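Phosphate-specific transport system accessory protein PhoU homolog (Pseudomonas aeruginosa, PDB 4Q25) probably takes part in regulating phosphate uptake, acting as a homodimeric, all-helical negative regulator of the Pho regulon. Local coordinates at residues Q161-K164 against T165-E169; A197-S200 against L201-G205; V137-M140 against V141-L145. All blocks are in the same frame, centred on the assembly; numbering follows the deposited sequence.

Contact 1: Q161-K164 against T165-E169; sequences QYDK and TVDRE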
loop_
_atom_site.group_PDB
_atom_site.type_symbol
_atom_site.label_atom_id
_atom_site.label_comp_id
_atom_site.label_asym_id
_atom_site.label_seq_id
_atom_site.Cartn_x
_atom_site.Cartn_y
_atom_site.Cartn_z
ATOM N N GLN A 161 1.974 17.329 8.188
ATOM C CA GLN A 161 2.731 17.452 9.430
ATOM C C GLN A 161 2.112 16.647 10.554
ATOM O O GLN A 161 2.821 16.142 11.416
ATOM C CB GLN A 161 2.801 18.915 9.872
ATOM C CG GLN A 161 3.766 19.778 9.073
ATOM C CD GLN A 161 3.530 21.267 9.310
ATOM O OE1 GLN A 161 2.491 21.667 9.848
ATOM N NE2 GLN A 161 4.491 22.099 8.893
ATOM N N TYR A 162 0.788 16.542 10.570
ATOM C CA TYR A 162 0.123 15.812 11.644
ATOM C C TYR A 162 0.363 14.302 11.577
ATOM O O TYR A 162 0.101 13.603 12.553
ATOM C CB TYR A 162 -1.371 16.071 11.641
ATOM C CG TYR A 162 -2.011 15.811 12.988
ATOM C CD1 TYR A 162 -1.836 16.709 14.048
ATOM C CD2 TYR A 162 -2.794 14.677 13.209
ATOM C CE1 TYR A 162 -2.407 16.478 15.284
ATOM C CE2 TYR A 162 -3.379 14.445 14.443
ATOM C CZ TYR A 162 -3.188 15.351 15.475
ATOM O OH TYR A 162 -3.781 15.132 16.699
ATOM N N ASP A 163 0.848 13.817 10.429
ATOM C CA ASP A 163 1.112 12.410 10.242
ATOM C C ASP A 163 2.215 11.964 11.152
ATOM O O ASP A 163 2.224 10.829 11.580
ATOM C CB ASP A 163 1.488 12.087 8.793
ATOM C CG ASP A 163 1.428 10.594 8.502
ATOM O OD1 ASP A 163 0.516 9.944 9.019
ATOM O OD2 ASP A 163 2.270 10.068 7.761
ATOM N N LYS A 164 3.137 12.869 11.455
ATOM C CA LYS A 164 4.215 12.572 12.394
ATOM C C LYS A 164 3.651 12.171 13.744
ATOM O O LYS A 164 4.122 11.212 14.371
ATOM C CB LYS A 164 5.145 13.779 12.573
ATOM C CG LYS A 164 6.262 13.823 11.549
ATOM C CD LYS A 164 7.333 12.788 11.886
ATOM C CE LYS A 164 8.491 12.771 10.891
ATOM N NZ LYS A 164 9.190 14.083 10.796
ATOM N N THR A 165 2.640 12.903 14.197
ATOM C CA THR A 165 2.154 12.676 15.549
ATOM C C THR A 165 1.325 11.391 15.554
ATOM O O THR A 165 1.313 10.675 16.534
ATOM C CB THR A 165 1.412 13.870 16.173
ATOM O OG1 THR A 165 0.290 14.212 15.369
ATOM C CG2 THR A 165 2.312 15.076 16.350
ATOM N N VAL A 166 0.695 11.062 14.429
ATOM C CA VAL A 166 -0.067 9.835 14.341
ATOM C C VAL A 166 0.874 8.630 14.378
ATOM O O VAL A 166 0.655 7.706 15.165
ATOM C CB VAL A 166 -0.991 9.812 13.114
ATOM C CG1 VAL A 166 -1.328 8.393 12.740
ATOM C CG2 VAL A 166 -2.265 10.584 13.385
ATOM N N ASP A 167 1.924 8.634 13.556
ATOM C CA ASP A 167 2.886 7.523 13.577
ATOM C C ASP A 167 3.503 7.378 14.975
ATOM O O ASP A 167 3.811 6.273 15.418
ATOM C CB ASP A 167 3.979 7.691 12.511
ATOM C CG ASP A 167 3.417 7.776 11.073
ATOM O OD1 ASP A 167 2.280 7.319 10.811
ATOM O OD2 ASP A 167 4.108 8.317 10.175
ATOM N N ARG A 168 3.660 8.503 15.662
ATOM C CA ARG A 168 4.197 8.518 17.014
ATOM C C ARG A 168 3.240 7.834 17.993
ATOM O O ARG A 168 3.649 6.991 18.795
ATOM C CB ARG A 168 4.450 9.961 17.474
ATOM C CG ARG A 168 5.433 10.053 18.615
ATOM C CD ARG A 168 5.348 11.378 19.372
ATOM N NE ARG A 168 6.002 11.259 20.681
ATOM C CZ ARG A 168 6.184 12.263 21.537
ATOM N NH1 ARG A 168 5.763 13.486 21.246
ATOM N NH2 ARG A 168 6.787 12.035 22.698
ATOM N N GLU A 169 1.971 8.210 17.936
ATOM C CA GLU A 169 0.929 7.541 18.708
ATOM C C GLU A 169 0.841 6.023 18.435
ATOM O O GLU A 169 0.615 5.221 19.346
ATOM C CB GLU A 169 -0.416 8.160 18.368
ATOM C CG GLU A 169 -0.602 9.569 18.884
ATOM C CD GLU A 169 -1.916 10.134 18.476
ATOM O OE1 GLU A 169 -2.518 9.661 17.471
ATOM O OE2 GLU A 169 -2.368 11.053 19.169
#
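Within the long helix 153-183, in the second PhoU domain of the sequence, Tyr162 and Thr165 meet over a turn where one backbone carbonyl serves both a hydroxyl and the amide of the next turn. Thr165 OG1 donates to Tyr162 O at 2.9 Å, and Val166 N reaches the same oxygen at 3.2 Å; a further approach from Thr165 N is weak. The hydroxyl stands 25° out of the carbonyl plane. In Thr165 it is OG1 that lies between the backbone N and the carbonyl carbon (chi1 59°), which turns it back toward the preceding turn, while CG2 sits beside the backbone N. Thr165 OG1 also rests over the centre of the Tyr162 ring, 3.4 Å above its plane, and the two side chains cross at about a right angle. Val166 CG2 adds an apolar contact to Tyr162 CD2 at 4.1 Å, and the phenol OH is bonded to Gln136.

On the adjoining side of the helix Asp163 and Asp167, one turn apart, bring like charges together, with 3.5 Å between Asp163 OD2 and Asp167 OD2. Their carboxylate planes are 77° apart, and the backbone bond from Asp167 N to Asp163 O, 3.0 Å long, ties the same two residues. The strongest partner of Asp163 OD2 is Arg209, in a salt bridge that probably offsets part of the repulsion. Glu202 and Asp206 add a second acidic pair; the four-residue spacing of both matches the E/D-x-x-x-D motif, as in PhoU relatives that bind metal clusters. Val166 and Asp163 touch helix 127-149 through Val137 and Met140, Glu169 is hydrogen-bonded to Gln136 and His132 of that helix, and the acidic pair turns to helix 188-220.

Contact 2: A197-S200 against L201-G205; sequences ALRS and LERIG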
loop_
_atom_site.group_PDB
_atom_site.type_symbol
_atom_site.label_atom_id
_atom_site.label_comp_id
_atom_site.label_asym_id
_atom_site.label_seq_id
_atom_site.Cartn_x
_atom_site.Cartn_y
_atom_site.Cartn_z
ATOM N N ALA A 197 -5.292 -3.691 13.161
ATOM C CA ALA A 197 -6.215 -2.583 12.896
ATOM C C ALA A 197 -5.505 -1.205 13.035
ATOM O O ALA A 197 -5.606 -0.348 12.170
ATOM C CB ALA A 197 -7.411 -2.673 13.811
ATOM N N LEU A 198 -4.773 -1.013 14.116
ATOM C CA LEU A 198 -3.956 0.208 14.302
ATOM C C LEU A 198 -2.959 0.454 13.168
ATOM O O LEU A 198 -2.790 1.589 12.748
ATOM C CB LEU A 198 -3.183 0.170 15.628
ATOM C CG LEU A 198 -4.042 0.329 16.878
ATOM C CD1 LEU A 198 -3.260 -0.035 18.104
ATOM C CD2 LEU A 198 -4.551 1.740 17.032
ATOM N N ARG A 199 -2.326 -0.595 12.661
ATOM C CA ARG A 199 -1.393 -0.474 11.548
ATOM C C ARG A 199 -2.107 -0.012 10.278
ATOM O O ARG A 199 -1.611 0.871 9.567
ATOM C CB ARG A 199 -0.653 -1.798 11.339
ATOM C CG ARG A 199 0.228 -1.863 10.102
ATOM C CD ARG A 199 1.490 -1.046 10.298
ATOM N NE ARG A 199 2.081 -0.625 9.028
ATOM C CZ ARG A 199 3.141 0.177 8.929
ATOM N NH1 ARG A 199 3.731 0.662 10.020
ATOM N NH2 ARG A 199 3.618 0.491 7.745
ATOM N N SER A 200 -3.268 -0.586 9.991
ATOM C CA SER A 200 -4.139 -0.075 8.932
ATOM C C SER A 200 -4.586 1.396 9.147
ATOM O O SER A 200 -4.678 2.174 8.210
ATOM C CB SER A 200 -5.389 -0.968 8.786
ATOM O OG SER A 200 -5.071 -2.289 8.317
ATOM N N LEU A 201 -4.919 1.778 10.369
ATOM C CA LEU A 201 -5.271 3.190 10.593
ATOM C C LEU A 201 -4.047 4.129 10.331
ATOM O O LEU A 201 -4.175 5.189 9.752
ATOM C CB LEU A 201 -5.854 3.374 11.999
ATOM C CG LEU A 201 -7.222 2.718 12.212
ATOM C CD1 LEU A 201 -7.673 2.841 13.662
ATOM C CD2 LEU A 201 -8.267 3.315 11.290
ATOM N N GLU A 202 -2.868 3.705 10.733
ATOM C CA GLU A 202 -1.660 4.458 10.486
ATOM C C GLU A 202 -1.412 4.626 8.991
ATOM O O GLU A 202 -1.020 5.695 8.545
ATOM C CB GLU A 202 -0.455 3.776 11.121
ATOM C CG GLU A 202 0.804 4.589 10.951
ATOM C CD GLU A 202 2.052 3.938 11.502
ATOM O OE1 GLU A 202 2.993 4.683 11.837
ATOM O OE2 GLU A 202 2.112 2.698 11.579
ATOM N N ARG A 203 -1.641 3.564 8.226
ATOM C CA ARG A 203 -1.499 3.631 6.795
ATOM C C ARG A 203 -2.538 4.551 6.181
ATOM O O ARG A 203 -2.267 5.279 5.241
ATOM C CB ARG A 203 -1.633 2.253 6.189
ATOM C CG ARG A 203 -0.476 1.301 6.474
ATOM C CD ARG A 203 0.402 1.164 5.260
ATOM N NE ARG A 203 1.242 2.336 5.023
ATOM C CZ ARG A 203 1.673 2.747 3.827
ATOM N NH1 ARG A 203 1.324 2.119 2.685
ATOM N NH2 ARG A 203 2.439 3.832 3.771
ATOM N N ILE A 204 -3.751 4.516 6.695
ATOM C CA ILE A 204 -4.745 5.463 6.213
ATOM C C ILE A 204 -4.250 6.929 6.375
ATOM O O ILE A 204 -4.429 7.745 5.490
ATOM C CB ILE A 204 -6.078 5.212 6.887
ATOM C CG1 ILE A 204 -6.651 3.898 6.348
ATOM C CG2 ILE A 204 -7.057 6.357 6.636
ATOM C CD1 ILE A 204 -7.865 3.412 7.099
ATOM N N GLY A 205 -3.595 7.216 7.486
ATOM C CA GLY A 205 -3.011 8.519 7.715
ATOM C C GLY A 205 -1.825 8.797 6.819
ATOM O O GLY A 205 -1.660 9.919 6.373
#
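Arg199 reaches forward along its helix to Glu202 and Arg203. Its CB points away from the following turn and CG lies anti to the backbone N (chi1 173°), but a bend at chi2 (74°) swings the chain back, bringing CD to 4.0 Å from Glu202 OE2. Beyond it, NE passes Arg203 CG at 4.1 Å. At the tip the two terminal nitrogens part company: NH1 forms a salt bridge with Glu202 OE2 at 3.0 Å, whereas NH2 lies 4.1 Å from Arg203 NE. The guanidinium and carboxylate planes are 76° apart, and of the carboxylate oxygens OE2 takes the salt bridge. Arg203, by contrast, runs side by side with Arg199 and points the same way.

These residues form the polar side of helix 188-220, within the second PhoU domain of the sequence, and Arg199 packs there on Arg199 of the second subunit. The backbone beneath is regular alpha-helix, with Arg203 N bonded to Arg199 O at 3.0 Å. Leu198 and Leu201 pack on Ile133 of helix 127-149, and on another flank Ser200 OG is hydrogen-bonded to Glu106 of helix 84-120.

Contact 3: V137-M140 against V141-L145; sequences VQKM and VQEAL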
loop_
_atom_site.group_PDB
_atom_site.type_symbol
_atom_site.label_atom_id
_atom_site.label_comp_id
_atom_site.label_asym_id
_atom_site.label_seq_id
_atom_site.Cartn_x
_atom_site.Cartn_y
_atom_site.Cartn_z
ATOM N N VAL A 137 -7.097 10.104 11.980
ATOM C CA VAL A 137 -6.740 9.718 10.626
ATOM C C VAL A 137 -7.930 9.922 9.666
ATOM O O VAL A 137 -7.759 10.255 8.506
ATOM C CB VAL A 137 -6.248 8.269 10.714
ATOM C CG1 VAL A 137 -5.947 7.671 9.359
ATOM C CG2 VAL A 137 -5.198 8.087 11.809
ATOM N N GLN A 138 -9.140 9.751 10.166
ATOM C CA GLN A 138 -10.324 10.088 9.407
ATOM C C GLN A 138 -10.357 11.594 9.169
ATOM O O GLN A 138 -10.741 12.025 8.080
ATOM C CB GLN A 138 -11.580 9.652 10.137
ATOM C CG GLN A 138 -12.904 9.919 9.391
ATOM C CD GLN A 138 -14.100 9.404 10.177
ATOM O OE1 GLN A 138 -14.035 8.336 10.778
ATOM N NE2 GLN A 138 -15.191 10.172 10.213
ATOM N N LYS A 139 -9.964 12.382 10.179
ATOM C CA LYS A 139 -9.890 13.834 10.035
ATOM C C LYS A 139 -8.864 14.226 8.981
ATOM O O LYS A 139 -9.160 14.982 8.091
ATOM C CB LYS A 139 -9.593 14.574 11.350
ATOM C CG LYS A 139 -10.034 16.049 11.267
ATOM C CD LYS A 139 -9.713 16.875 12.510
ATOM C CE LYS A 139 -10.439 18.238 12.499
ATOM N NZ LYS A 139 -10.757 18.774 13.869
ATOM N N MET A 140 -7.672 13.685 9.088
ATOM C CA MET A 140 -6.650 13.834 8.046
ATOM C C MET A 140 -7.184 13.575 6.636
ATOM O O MET A 140 -6.824 14.293 5.710
ATOM C CB MET A 140 -5.478 12.907 8.308
ATOM C CG MET A 140 -4.665 13.302 9.525
ATOM S SD MET A 140 -3.321 12.176 9.868
ATOM C CE MET A 140 -2.256 12.456 8.472
ATOM N N VAL A 141 -8.052 12.581 6.472
ATOM C CA VAL A 141 -8.638 12.309 5.166
ATOM C C VAL A 141 -9.587 13.423 4.729
ATOM O O VAL A 141 -9.430 13.923 3.625
ATOM C CB VAL A 141 -9.374 10.952 5.121
ATOM C CG1 VAL A 141 -10.214 10.819 3.857
ATOM C CG2 VAL A 141 -8.382 9.821 5.184
ATOM N N GLN A 142 -10.560 13.794 5.573
ATOM C CA GLN A 142 -11.453 14.945 5.321
ATOM C C GLN A 142 -10.642 16.178 4.913
ATOM O O GLN A 142 -10.946 16.825 3.933
ATOM C CB GLN A 142 -12.281 15.377 6.536
ATOM C CG GLN A 142 -12.872 14.306 7.446
ATOM C CD GLN A 142 -13.658 14.907 8.630
ATOM O OE1 GLN A 142 -14.068 16.082 8.572
ATOM N NE2 GLN A 142 -13.861 14.108 9.714
ATOM N N GLU A 143 -9.593 16.467 5.665
ATOM C CA GLU A 143 -8.823 17.693 5.486
ATOM C C GLU A 143 -8.050 17.682 4.173
ATOM O O GLU A 143 -8.057 18.675 3.434
ATOM C CB GLU A 143 -7.879 17.944 6.684
ATOM C CG GLU A 143 -8.627 18.443 7.934
ATOM C CD GLU A 143 -7.730 18.708 9.140
ATOM O OE1 GLU A 143 -6.743 17.997 9.367
ATOM O OE2 GLU A 143 -8.031 19.628 9.901
ATOM N N ALA A 144 -7.395 16.569 3.874
ATOM C CA ALA A 144 -6.725 16.425 2.590
ATOM C C ALA A 144 -7.717 16.621 1.428
ATOM O O ALA A 144 -7.385 17.272 0.449
ATOM C CB ALA A 144 -6.057 15.080 2.495
ATOM N N LEU A 145 -8.930 16.073 1.549
ATOM C CA LEU A 145 -9.945 16.243 0.509
ATOM C C LEU A 145 -10.420 17.673 0.475
ATOM O O LEU A 145 -10.580 18.245 -0.604
ATOM C CB LEU A 145 -11.148 15.329 0.726
ATOM C CG LEU A 145 -10.818 13.840 0.626
ATOM C CD1 LEU A 145 -12.018 12.988 1.000
ATOM C CD2 LEU A 145 -10.358 13.513 -0.771
#
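Lys139 and Glu143, one turn apart, slant across each other on helix 127-149 with the Glu143 carboxylate against the lysine methylenes. Both chains are extended beyond CG, but they leave the backbone differently: Lys139 has CG anti to its backbone N (chi1 -159°), Glu143 anti to its carbonyl carbon. As a result Glu143 OE2 lies 3.8 Å from Lys139 CE, and the amino group runs past it. Lys139 NZ remains 4.9 Å from Glu143 OE2.

Gln138 and Gln142 repeat this diagonal crossing on the adjoining side of the helix. Their amide planes are 39° apart and the amide nitrogens come to 4.2 Å, Gln138 NE2 from Gln142 NE2. Gln142 folds its CG over the preceding turn, 3.2 Å from Gln138 O, and both glutamines touch helix 15-45.

Elsewhere on the circumference the residues are apolar. Val137 and Val141 pack on Ile204 of helix 188-220, and Met140 fits between Ala208 of that helix and Val166 of helix 153-183. Backbone bonds carry the turn, Glu143 N to Lys139 O at 2.9 Å being one. With charged atoms this far apart, the Lys139 and Glu143 pair probably contributes a diffuse electrostatic attraction and a contact of the carboxylate with the methylene groups of the lysine.

In the fold
All three contacts lie on successive long helices within the second PhoU domain of the sequence, following in the chain order contact 3, contact 1, contact 2. Contact 2 is the most buried and alone approaches the second subunit; contacts 1 and 3 are part core, part surface. Val137 and Met140 of contact 3 pack against both others, reaching Ile204 and Gly205 in contact 2 and Val166 in contact 1. Contacts 1 and 2 meet through acidic groups, Asp167 OD1 lying 2.9 Å from Glu202 OE1, and through Asp163 on Gly205. Contact 2 contains a true salt bridge, contact 1 a shared carbonyl and clustered carboxylates, contact 3 an apolar face toward its neighbours and loosely associated polar chains.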